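Local coordinates for DegV domain-containing protein Cgl2349/cg2579 (Corynebacterium glutamicum, PDB 3EGL) that binds long-chain fatty acids such as palmitate and may take part in lipid transport or fatty acid metabolism, at residues A110-R115 against Y127-D132; I201-E206 against A231-S236. All blocks are in the same frame, centred on the assembly; numbering follows the deposited sequence.

Contact 1: A110-R115 against Y127-D132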
# COMPACT_ATOMS: atom_id res chain seq x y z
N ALA A 110 5.24 3.70 -6.60
CA ALA A 110 5.31 3.08 -7.90
C ALA A 110 5.01 4.05 -9.04
O ALA A 110 5.69 4.03 -10.09
CB ALA A 110 4.37 1.87 -7.98
N MSE A 111 4.02 4.92 -8.84
CA MSE A 111 3.67 5.89 -9.89
C MSE A 111 4.81 6.90 -10.08
O MSE A 111 5.16 7.27 -11.20
CB MSE A 111 2.36 6.63 -9.56
CG MSE A 111 1.12 5.71 -9.48
SE MSE A 111 -0.33 6.57 -8.48
CE MSE A 111 -0.97 7.69 -9.86
N ALA A 112 5.42 7.34 -8.99
CA ALA A 112 6.57 8.25 -9.10
C ALA A 112 7.74 7.54 -9.81
O ALA A 112 8.38 8.09 -10.71
CB ALA A 112 6.97 8.80 -7.70
N ALA A 113 7.97 6.28 -9.47
CA ALA A 113 9.01 5.51 -10.13
C ALA A 113 8.73 5.28 -11.62
O ALA A 113 9.62 5.50 -12.47
CB ALA A 113 9.24 4.19 -9.38
N ALA A 114 7.51 4.85 -11.96
CA ALA A 114 7.07 4.75 -13.39
C ALA A 114 7.20 6.03 -14.20
O ALA A 114 7.62 6.01 -15.37
CB ALA A 114 5.62 4.27 -13.49
N ARG A 115 6.87 7.15 -13.58
CA ARG A 115 6.99 8.42 -14.31
C ARG A 115 8.45 8.78 -14.62
O ARG A 115 8.80 9.26 -15.68
CB ARG A 115 6.29 9.57 -13.56
CG ARG A 115 6.16 10.84 -14.38
CD ARG A 115 5.45 10.64 -15.71
NE ARG A 115 5.51 11.84 -16.54
CZ ARG A 115 6.51 12.12 -17.37
NH1 ARG A 115 6.49 13.24 -18.09
NH2 ARG A 115 7.56 11.29 -17.49
N TYR A 127 14.66 3.74 -8.15
CA TYR A 127 14.71 3.22 -6.78
C TYR A 127 14.66 4.37 -5.76
O TYR A 127 13.82 4.38 -4.85
CB TYR A 127 15.98 2.36 -6.55
CG TYR A 127 16.14 1.95 -5.12
CD1 TYR A 127 15.45 0.83 -4.63
CD2 TYR A 127 16.95 2.69 -4.25
CE1 TYR A 127 15.56 0.44 -3.26
CE2 TYR A 127 17.08 2.34 -2.90
CZ TYR A 127 16.36 1.19 -2.41
OH TYR A 127 16.47 0.81 -1.08
N ASP A 128 15.54 5.35 -5.92
CA ASP A 128 15.59 6.44 -4.97
C ASP A 128 14.28 7.25 -4.86
O ASP A 128 13.92 7.67 -3.78
CB ASP A 128 16.75 7.39 -5.28
CG ASP A 128 18.08 6.74 -5.10
OD1 ASP A 128 18.24 5.96 -4.14
OD2 ASP A 128 18.98 6.99 -5.94
N ILE A 129 13.61 7.48 -6.00
CA ILE A 129 12.35 8.23 -6.03
C ILE A 129 11.30 7.46 -5.23
O ILE A 129 10.62 8.03 -4.34
CB ILE A 129 11.89 8.46 -7.50
CG1 ILE A 129 12.86 9.42 -8.19
CG2 ILE A 129 10.52 9.08 -7.57
CD1 ILE A 129 13.00 10.78 -7.47
N ALA A 130 11.19 6.16 -5.51
CA ALA A 130 10.28 5.29 -4.79
C ALA A 130 10.56 5.28 -3.25
O ALA A 130 9.65 5.46 -2.45
CB ALA A 130 10.34 3.84 -5.39
N VAL A 131 11.81 5.13 -2.86
CA VAL A 131 12.17 5.14 -1.45
C VAL A 131 11.82 6.49 -0.78
O VAL A 131 11.34 6.54 0.38
CB VAL A 131 13.68 4.79 -1.29
CG1 VAL A 131 14.24 5.15 0.12
CG2 VAL A 131 13.85 3.34 -1.61
N ASP A 132 12.08 7.57 -1.50
CA ASP A 132 11.81 8.88 -0.95
C ASP A 132 10.28 9.12 -0.82
O ASP A 132 9.81 9.69 0.18
CB ASP A 132 12.48 9.95 -1.77
CG ASP A 132 12.44 11.31 -1.09
OD1 ASP A 132 13.12 11.47 -0.04
OD2 ASP A 132 11.72 12.20 -1.58
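Ala112 and Ala113 on helix 104-116 meet Ile129 and Ala130 on helix 123-133 in an antiparallel pair of consecutive helices, which packs on the five-stranded sheet of this alpha/beta fold. The axes of the two segments come within 8.0 Å of each other and run at 156°. Such a close approach is possible because three of the four touching residues are alanines: Ala113 CA and Ala130 CA are 5.5 Å apart.

Ile129 is the one longer side chain in the interface, and its two branches behave differently. The CA-CB bond is directed toward the other helix, but CB itself stays 4.9 Å from Ala112 CB. The branch methyl CG2 closes that gap. It stands anti to the backbone N, beside the carbonyl carbon, and from there meets Ala112 CB at 3.6 Å. The same methyl also reaches the main chain of the same residue, 3.9 Å from Ala112 C, so it touches main chain as well as side chain. The longer branch turns off. CG1 sits beside the backbone N, with chi1 at -68°, and a further twist of chi2 to -57° carries Ile129 CD1 away, leaving it 6.4 Å from Ala112 CB. Farther along helix 104-116, Ile129 also packs on Met116.

Beside this partly exposed pair, Ala113 and Ala130 form the buried side of the contact. Both rest on Leu67 of strand 66-69, and Ala130 also reaches Leu69 of that strand and Ala109 of the neighbouring helix, so the helix-helix seam runs directly over the sheet. No hydrogen bond crosses between the segments; on the sheet side the seam is closed by two methyl groups, Ala113 CB and Ala130 CB, 4.2 Å apart.

Contact 2: I201-E206 against A231-S236; sequences IRADGE and ALPEGS
Ala203 to Glu206 form a type I' beta turn at the end of helix 196-203, with positive phi at both Asp204 and Gly205, and the chain so reversed lies against Pro233. The contact joins two loops of the alpha/beta domain built on the six-stranded sheet: one leads from helix 196-203 toward strand 209-215, the other from helix 224-231 into the parallel neighbour strand 237-242.

Glu206 N closes the turn on Ala203 O at 3.2 Å. CB, CG and CD of the proline ring all touch this turn. Its CD meets the methyl of Ala203 at 3.8 Å from CB, the apolar part of the contact. The outer corner of the ring, CG, presses on the main chain, 3.4 Å from Gly205 C and a tight 3.1 Å from Glu206 O, while CB lies 3.7 Å from Gly205 O. Gly205 takes part through its peptide, and the CB of Glu206 points away, so main-chain atoms do most of the touching. Ala203 and Leu232 both pack on Val208.

Ser236 OG takes a bond from Val208 N, just before strand 209-215, and donates one to Pro233 O. This second bond, from Ser236 OG to Pro233 O, is 2.9 Å long and lies in the carbonyl plane, with a C=O...OG angle of 151°.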
# COMPACT_ATOMS: atom_id res chain seq x y z
N ILE A 201 -2.19 17.59 11.48
CA ILE A 201 -0.91 17.84 12.19
C ILE A 201 0.28 17.48 11.29
O ILE A 201 1.24 18.22 11.22
CB ILE A 201 -0.75 17.00 13.50
CG1 ILE A 201 -2.04 16.96 14.37
CG2 ILE A 201 0.50 17.40 14.28
CD1 ILE A 201 -2.44 18.19 15.02
N ARG A 202 0.19 16.32 10.62
CA ARG A 202 1.29 15.74 9.88
C ARG A 202 1.61 16.49 8.60
O ARG A 202 2.77 16.49 8.16
CB ARG A 202 0.97 14.28 9.56
CG ARG A 202 2.00 13.52 8.72
CD ARG A 202 3.33 13.28 9.45
NE ARG A 202 4.26 12.58 8.58
CZ ARG A 202 5.01 13.15 7.63
NH1 ARG A 202 4.93 14.44 7.42
NH2 ARG A 202 5.83 12.41 6.89
N ALA A 203 0.58 17.09 8.00
CA ALA A 203 0.72 17.96 6.84
C ALA A 203 1.63 19.16 7.13
O ALA A 203 2.44 19.57 6.29
CB ALA A 203 -0.65 18.46 6.44
N ASP A 204 1.46 19.73 8.33
CA ASP A 204 2.27 20.84 8.83
C ASP A 204 2.21 22.07 7.87
O ASP A 204 3.25 22.65 7.49
CB ASP A 204 3.70 20.35 9.10
CG ASP A 204 4.51 21.31 9.94
OD1 ASP A 204 4.00 21.75 11.01
OD2 ASP A 204 5.64 21.65 9.54
N GLY A 205 0.99 22.41 7.46
CA GLY A 205 0.75 23.55 6.58
C GLY A 205 1.10 23.38 5.12
O GLY A 205 0.99 24.32 4.33
N GLU A 206 1.53 22.18 4.73
CA GLU A 206 1.90 21.93 3.34
C GLU A 206 0.89 21.01 2.68
O GLU A 206 0.38 20.12 3.33
CB GLU A 206 3.27 21.28 3.28
CG GLU A 206 4.28 22.01 4.08
CD GLU A 206 5.13 22.89 3.22
OE1 GLU A 206 4.62 23.90 2.69
OE2 GLU A 206 6.32 22.55 3.07
N ALA A 231 -9.98 20.31 5.84
CA ALA A 231 -8.97 20.46 6.87
C ALA A 231 -7.51 20.57 6.37
O ALA A 231 -6.67 21.16 7.04
CB ALA A 231 -9.12 19.39 7.90
N LEU A 232 -7.22 20.02 5.19
CA LEU A 232 -5.85 19.94 4.73
C LEU A 232 -5.46 21.19 3.98
O LEU A 232 -6.33 21.83 3.41
CB LEU A 232 -5.67 18.69 3.84
CG LEU A 232 -4.96 17.51 4.51
CD1 LEU A 232 -5.17 17.46 6.02
CD2 LEU A 232 -5.39 16.20 3.88
N PRO A 233 -4.14 21.53 3.94
CA PRO A 233 -3.74 22.79 3.29
C PRO A 233 -4.15 22.85 1.83
O PRO A 233 -4.20 21.83 1.15
CB PRO A 233 -2.21 22.78 3.41
CG PRO A 233 -1.92 21.89 4.55
CD PRO A 233 -2.96 20.81 4.49
N GLU A 234 -4.47 24.06 1.37
CA GLU A 234 -4.91 24.29 0.00
C GLU A 234 -3.93 23.73 -0.99
O GLU A 234 -2.72 23.78 -0.76
CB GLU A 234 -5.05 25.79 -0.25
CG GLU A 234 -6.31 26.40 0.30
CD GLU A 234 -6.26 27.92 0.26
OE1 GLU A 234 -5.80 28.49 -0.77
OE2 GLU A 234 -6.69 28.55 1.25
N GLY A 235 -4.46 23.23 -2.11
CA GLY A 235 -3.65 22.61 -3.15
C GLY A 235 -3.35 21.14 -2.92
O GLY A 235 -2.47 20.60 -3.56
N SER A 236 -4.05 20.49 -1.99
CA SER A 236 -3.88 19.05 -1.76
C SER A 236 -4.67 18.26 -2.80
O SER A 236 -5.68 18.74 -3.28
CB SER A 236 -4.35 18.68 -0.36
OG SER A 236 -3.43 19.13 0.61

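The two contacts are formed by different secondary-structure elements, on different sheets: contact 1 pairs helices on the five-stranded sheet, contact 2 joins the loops that lead into strands 209-215 and 237-242 of the six-stranded one. Their centres are 22 Å apart, and their nearest atoms, about 8 Å apart, do not touch. Contact 1 lies nearer the centre of the chain, about 14 Å against 21 Å, and two of its four touching residues are buried; contact 2 has one buried and one exposed. Chemistry follows place: methyl groups against a sheet in the first, a proline ring against peptide carbonyls in the second. Both lie away from the palmitate site.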